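Local coordinates for LAIR1 ecotodomain from MGD21 antibody (PDB 7JZK), which is the LAIR1 immunoglobulin-type ectodomain carried as an insert by a human antibody, through which that antibody probably recognises Plasmodium RIFIN surface proteins, at residues 2-7 with 78-83; 23-28 with 60-65. All blocks are in the same frame, centred on the assembly; numbering follows the deposited sequence.

Interaction 1 (2-7 with 78-83) and interaction 2 (23-28 with 60-65) lie in one immunoglobulin sandwich, their centres about 14 Å apart. The first is largely buried and spans the two sheets: the irregular lead-in to strand 7-11 of one sheet faces strand 74-82 of the other and is held by prolines, a leucine and one tyrosine hydroxyl. The second lies within the sheet of strand 7-11, joining neighbouring strands by a regular backbone ladder, with one face in the core and the other carrying charged side chains. Two bonds tie them together: the Cys26-Cys78 disulfide crosses between the sheets, and Ser7 O probably accepts a hydrogen bond from Arg27 N.

Interaction 1: residues 2-7 with 78-83; sequences DLPRPS and CIYYKS
The N-terminal segment 2-7 runs irregularly up to Ser7, where strand 7-11 begins, and is roughly antiparallel to strand 74-82, the end-to-end directions being 155° apart. The backbones stay apart, with Pro6 CA 6.4 Å from Ile79 CA, so side chains fill the gap, Tyr80 above all.

One hydrogen bond joins the segments. Tyr80 has CG in the crowded position between the backbone N and the carbonyl carbon (chi1 66°), and its ring stands up from the strand toward the N-terminal segment. There Tyr80 OH donates to Pro4 O at 2.6 Å, in the carbonyl plane and on a lone pair, with a C=O...O angle of 134°. Pro4 also brings its ring to the hydroxyl, Pro4 CD lying 3.2 Å from Tyr80 OH.

The apolar contacts flank that bond. Pro6 meets the ring at its edge, with Pro6 CB 3.6 Å from Tyr80 CD1, while Pro6 CG reaches down to Cys78 O at 3.7 Å. On the other edge Leu3 CD2 approaches Tyr80 CE2 at 4.1 Å, and Leu3 CB lies against the hydroxyl. The second methyl, Leu3 CD1, rests 3.7 Å from Lys82 O, and the bent Lys82 chain crosses the leucine obliquely. Pro29 and Val32 also touch Tyr80, and Leu3 reaches Lys85 and Ser87 of strand 85-97.

Cys78 places the contact beside the disulfide that marks the immunoglobulin fold. Facing the other way on the strand, Tyr81 hydrogen-bonds through OH to Phe105 N of the RIFIN chain, so one strand serves both the domain interior and the complex.

A proline carbonyl is thus the acceptor for a buried phenol, and the hydrocarbon at both ring edges should limit Tyr80's freedom to swing away from it.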
loop_
_atom_site.group_PDB
_atom_site.type_symbol
_atom_site.label_atom_id
_atom_site.label_comp_id
_atom_site.label_asym_id
_atom_site.label_seq_id
_atom_site.Cartn_x
_atom_site.Cartn_y
_atom_site.Cartn_z
ATOM N N ASP A 2 6.084 10.595 23.949
ATOM C CA ASP A 2 7.339 10.169 24.540
ATOM C C ASP A 2 8.270 9.560 23.507
ATOM O O ASP A 2 9.440 9.314 23.819
ATOM C CB ASP A 2 7.061 9.145 25.634
ATOM C CG ASP A 2 6.111 8.061 25.169
ATOM O OD1 ASP A 2 4.924 8.374 24.944
ATOM O OD2 ASP A 2 6.557 6.909 24.991
ATOM N N LEU A 3 7.802 9.355 22.279
ATOM C CA LEU A 3 8.641 8.706 21.280
ATOM C C LEU A 3 9.555 9.741 20.636
ATOM O O LEU A 3 9.070 10.759 20.134
ATOM C CB LEU A 3 7.775 8.052 20.203
ATOM C CG LEU A 3 6.875 6.894 20.618
ATOM C CD1 LEU A 3 6.031 6.375 19.418
ATOM C CD2 LEU A 3 7.750 5.800 21.228
ATOM N N PRO A 4 10.864 9.521 20.622
ATOM C CA PRO A 4 11.769 10.489 19.995
ATOM C C PRO A 4 11.641 10.474 18.479
ATOM O O PRO A 4 11.216 9.490 17.873
ATOM C CB PRO A 4 13.166 10.038 20.453
ATOM C CG PRO A 4 13.013 8.617 20.831
ATOM C CD PRO A 4 11.586 8.420 21.288
ATOM N N ARG A 5 12.022 11.585 17.862
ATOM C CA ARG A 5 11.861 11.698 16.424
ATOM C C ARG A 5 12.863 10.780 15.735
ATOM O O ARG A 5 14.025 10.727 16.146
ATOM C CB ARG A 5 12.040 13.149 15.957
ATOM C CG ARG A 5 11.397 13.427 14.576
ATOM C CD ARG A 5 10.584 14.698 14.557
ATOM N NE ARG A 5 11.447 15.853 14.380
ATOM C CZ ARG A 5 11.641 16.459 13.212
ATOM N NH1 ARG A 5 11.006 16.016 12.123
ATOM N NH2 ARG A 5 12.455 17.509 13.135
ATOM N N PRO A 6 12.449 9.998 14.744
ATOM C CA PRO A 6 13.413 9.192 13.998
ATOM C C PRO A 6 14.177 10.095 13.047
ATOM O O PRO A 6 13.757 11.215 12.757
ATOM C CB PRO A 6 12.541 8.190 13.239
ATOM C CG PRO A 6 11.202 8.834 13.121
ATOM C CD PRO A 6 11.072 9.846 14.233
ATOM N N SER A 7 15.294 9.578 12.535
ATOM C CA SER A 7 16.091 10.317 11.567
ATOM C C SER A 7 16.292 9.447 10.330
ATOM O O SER A 7 16.248 8.215 10.400
ATOM C CB SER A 7 17.465 10.735 12.128
ATOM O OG SER A 7 18.420 9.683 12.027
ATOM N N CYS A 78 11.152 8.936 7.458
ATOM C CA CYS A 78 10.928 7.750 8.269
ATOM C C CYS A 78 9.868 8.004 9.324
ATOM O O CYS A 78 9.636 9.136 9.764
ATOM C CB CYS A 78 12.208 7.260 8.964
ATOM S SG CYS A 78 13.660 7.081 7.888
ATOM N N ILE A 79 9.205 6.924 9.703
ATOM C CA ILE A 79 8.314 6.953 10.848
ATOM C C ILE A 79 8.329 5.551 11.429
ATOM O O ILE A 79 8.489 4.568 10.709
ATOM C CB ILE A 79 6.895 7.423 10.455
ATOM C CG1 ILE A 79 6.005 7.602 11.684
ATOM C CG2 ILE A 79 6.268 6.463 9.491
ATOM C CD1 ILE A 79 4.642 8.112 11.336
ATOM N N TYR A 80 8.223 5.446 12.738
ATOM C CA TYR A 80 8.294 4.122 13.317
ATOM C C TYR A 80 7.129 3.934 14.262
ATOM O O TYR A 80 6.492 4.895 14.705
ATOM C CB TYR A 80 9.622 3.865 14.029
ATOM C CG TYR A 80 9.863 4.713 15.248
ATOM C CD1 TYR A 80 10.602 5.881 15.159
ATOM C CD2 TYR A 80 9.381 4.333 16.499
ATOM C CE1 TYR A 80 10.836 6.648 16.252
ATOM C CE2 TYR A 80 9.604 5.101 17.597
ATOM C CZ TYR A 80 10.331 6.260 17.476
ATOM O OH TYR A 80 10.569 7.041 18.592
ATOM N N TYR A 81 6.836 2.670 14.521
ATOM C CA TYR A 81 5.735 2.277 15.384
ATOM C C TYR A 81 6.297 1.599 16.618
ATOM O O TYR A 81 7.060 0.646 16.505
ATOM C CB TYR A 81 4.763 1.340 14.642
ATOM C CG TYR A 81 3.445 1.101 15.373
ATOM C CD1 TYR A 81 2.416 2.014 15.308
ATOM C CD2 TYR A 81 3.232 -0.043 16.137
ATOM C CE1 TYR A 81 1.216 1.802 15.998
ATOM C CE2 TYR A 81 2.029 -0.252 16.820
ATOM C CZ TYR A 81 1.034 0.666 16.740
ATOM O OH TYR A 81 -0.149 0.440 17.394
ATOM N N LYS A 82 5.940 2.104 17.790
ATOM C CA LYS A 82 6.429 1.523 19.034
ATOM C C LYS A 82 5.467 1.835 20.167
ATOM O O LYS A 82 4.919 2.933 20.230
ATOM C CB LYS A 82 7.855 2.047 19.261
ATOM C CG LYS A 82 8.775 1.304 20.196
ATOM C CD LYS A 82 8.921 1.902 21.579
ATOM C CE LYS A 82 10.428 1.972 21.869
ATOM N NZ LYS A 82 10.882 2.864 22.974
ATOM N N SER A 83 5.242 0.846 21.029
ATOM C CA SER A 83 4.337 0.971 22.170
ATOM C C SER A 83 2.954 1.485 21.748
ATOM O O SER A 83 2.430 2.458 22.287
ATOM C CB SER A 83 4.968 1.854 23.247
ATOM O OG SER A 83 6.366 1.619 23.336
#

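Interaction 2: residues 23-28 with 60-65; sequences TFVCRG and EARFRI
Strands 22-28 and 58-65 are antiparallel neighbours in one sheet of the immunoglobulin sandwich, their axes 166° apart over these segments. Two hydrogen-bonded pairs, Phe24 with Phe63 and Cys26 with Ala61, each make two backbone bonds; the straightest, Cys26 N to Ala61 O, has an angle of 173° at the hydrogen.

On the face toward the other sheet, Cys26, Phe24 and Phe63 all set the first side-chain atom anti to the carbonyl carbon. This brings the disulfide sulfur, Cys26 SG, obliquely to the Phe63 ring, 3.7 Å from Phe63 CE1. The Phe24 ring receives Ile65 CD1 at its edge and meets Phe76; Phe63 also packs on Phe79 of the RIFIN chain.

The other face carries a charged row. Thr23 CG2, anti to the backbone N, lies against Arg62 CB and Arg64 CB, while the Arg64 tip turns to Asp66. Glu60 takes the crowded chi1 position (79°) and extends beyond CG, placing its carboxylate between two arginines. Glu60 OE2 makes a long salt bridge to Arg27 NE (3.8 Å), and Glu60 OE1 lies above the Arg62 guanidinium plane; both links rest on charge alone. Stronger partners hold the arginine tips: Ser9 for Arg27 and Glu11 for Arg62. Val25 sits among them, CG1 anti to the backbone N and over the centre of the Arg27 guanidinium, CG2 at the Arg62 guanidinium edge, 3.6 Å from Arg62 NE.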
loop_
_atom_site.group_PDB
_atom_site.type_symbol
_atom_site.label_atom_id
_atom_site.label_comp_id
_atom_site.label_asym_id
_atom_site.label_seq_id
_atom_site.Cartn_x
_atom_site.Cartn_y
_atom_site.Cartn_z
ATOM N N THR A 23 20.888 3.617 -0.295
ATOM C CA THR A 23 20.227 3.015 0.859
ATOM C C THR A 23 19.772 4.088 1.841
ATOM O O THR A 23 20.582 4.899 2.309
ATOM C CB THR A 23 21.143 2.020 1.577
ATOM O OG1 THR A 23 21.790 1.182 0.610
ATOM C CG2 THR A 23 20.318 1.151 2.522
ATOM N N PHE A 24 18.484 4.067 2.178
ATOM C CA PHE A 24 17.931 4.938 3.203
ATOM C C PHE A 24 17.996 4.202 4.525
ATOM O O PHE A 24 17.482 3.086 4.642
ATOM C CB PHE A 24 16.481 5.311 2.878
ATOM C CG PHE A 24 16.333 6.084 1.609
ATOM C CD1 PHE A 24 16.006 5.446 0.435
ATOM C CD2 PHE A 24 16.577 7.439 1.585
ATOM C CE1 PHE A 24 15.898 6.143 -0.743
ATOM C CE2 PHE A 24 16.460 8.151 0.418
ATOM C CZ PHE A 24 16.127 7.498 -0.754
ATOM N N VAL A 25 18.601 4.844 5.518
ATOM C CA VAL A 25 18.781 4.306 6.864
ATOM C C VAL A 25 17.902 5.113 7.806
ATOM O O VAL A 25 18.054 6.339 7.923
ATOM C CB VAL A 25 20.251 4.352 7.312
ATOM C CG1 VAL A 25 20.422 3.638 8.649
ATOM C CG2 VAL A 25 21.164 3.748 6.242
ATOM N N CYS A 26 16.956 4.425 8.428
ATOM C CA CYS A 26 16.032 5.003 9.386
ATOM C C CYS A 26 16.466 4.604 10.787
ATOM O O CYS A 26 16.661 3.414 11.063
ATOM C CB CYS A 26 14.615 4.512 9.113
ATOM S SG CYS A 26 13.937 5.085 7.576
ATOM N N ARG A 27 16.643 5.588 11.659
ATOM C CA ARG A 27 17.100 5.334 13.018
ATOM C C ARG A 27 16.101 5.861 14.025
ATOM O O ARG A 27 15.579 6.973 13.878
ATOM C CB ARG A 27 18.475 5.926 13.269
ATOM C CG ARG A 27 19.566 5.049 12.696
ATOM C CD ARG A 27 20.929 5.503 13.136
ATOM N NE ARG A 27 21.911 5.489 12.050
ATOM C CZ ARG A 27 21.939 6.330 11.019
ATOM N NH1 ARG A 27 22.894 6.212 10.102
ATOM N NH2 ARG A 27 21.014 7.276 10.883
ATOM N N GLY A 28 15.839 5.027 15.029
ATOM C CA GLY A 28 14.991 5.366 16.142
ATOM C C GLY A 28 15.488 4.746 17.444
ATOM O O GLY A 28 16.664 4.359 17.588
ATOM N N GLU A 60 17.929 0.543 13.914
ATOM C CA GLU A 60 17.852 1.068 12.573
ATOM C C GLU A 60 17.201 0.049 11.660
ATOM O O GLU A 60 17.058 -1.129 11.996
ATOM C CB GLU A 60 19.237 1.438 12.038
ATOM C CG GLU A 60 20.028 0.244 11.566
ATOM C CD GLU A 60 21.321 0.631 10.871
ATOM O OE1 GLU A 60 21.840 -0.180 10.067
ATOM O OE2 GLU A 60 21.810 1.756 11.120
ATOM N N ALA A 61 16.787 0.548 10.503
ATOM C CA ALA A 61 16.226 -0.260 9.438
ATOM C C ALA A 61 16.715 0.335 8.132
ATOM O O ALA A 61 16.862 1.557 8.014
ATOM C CB ALA A 61 14.701 -0.294 9.473
ATOM N N ARG A 62 16.961 -0.529 7.155
ATOM C CA ARG A 62 17.564 -0.116 5.902
ATOM C C ARG A 62 16.622 -0.440 4.748
ATOM O O ARG A 62 16.084 -1.551 4.677
ATOM C CB ARG A 62 18.894 -0.846 5.733
ATOM C CG ARG A 62 19.830 -0.539 6.877
ATOM C CD ARG A 62 21.261 -0.924 6.604
ATOM N NE ARG A 62 22.044 0.295 6.694
ATOM C CZ ARG A 62 23.338 0.350 6.957
ATOM N NH1 ARG A 62 24.029 -0.766 7.167
ATOM N NH2 ARG A 62 23.935 1.534 7.015
ATOM N N PHE A 63 16.437 0.520 3.839
ATOM C CA PHE A 63 15.636 0.340 2.626
ATOM C C PHE A 63 16.564 0.641 1.463
ATOM O O PHE A 63 17.015 1.781 1.320
ATOM C CB PHE A 63 14.421 1.275 2.596
ATOM C CG PHE A 63 13.556 1.207 3.831
ATOM C CD1 PHE A 63 13.907 1.903 4.985
ATOM C CD2 PHE A 63 12.384 0.468 3.836
ATOM C CE1 PHE A 63 13.123 1.842 6.107
ATOM C CE2 PHE A 63 11.597 0.413 4.970
ATOM C CZ PHE A 63 11.974 1.105 6.102
ATOM N N ARG A 64 16.865 -0.357 0.638
ATOM C CA ARG A 64 17.907 -0.192 -0.364
ATOM C C ARG A 64 17.337 -0.320 -1.774
ATOM O O ARG A 64 16.651 -1.296 -2.087
ATOM C CB ARG A 64 19.000 -1.234 -0.156
ATOM C CG ARG A 64 19.854 -1.432 -1.397
ATOM C CD ARG A 64 20.714 -2.699 -1.299
ATOM N NE ARG A 64 21.416 -2.878 -2.562
ATOM C CZ ARG A 64 22.670 -2.492 -2.774
ATOM N NH1 ARG A 64 23.220 -2.676 -3.966
ATOM N NH2 ARG A 64 23.381 -1.935 -1.793
ATOM N N ILE A 65 17.653 0.648 -2.630
ATOM C CA ILE A 65 17.338 0.588 -4.049
ATOM C C ILE A 65 18.619 0.227 -4.793
ATOM O O ILE A 65 19.596 0.987 -4.753
ATOM C CB ILE A 65 16.762 1.922 -4.561
ATOM C CG1 ILE A 65 15.461 2.287 -3.844
ATOM C CG2 ILE A 65 16.537 1.854 -6.073
ATOM C CD1 ILE A 65 14.954 3.661 -4.230
#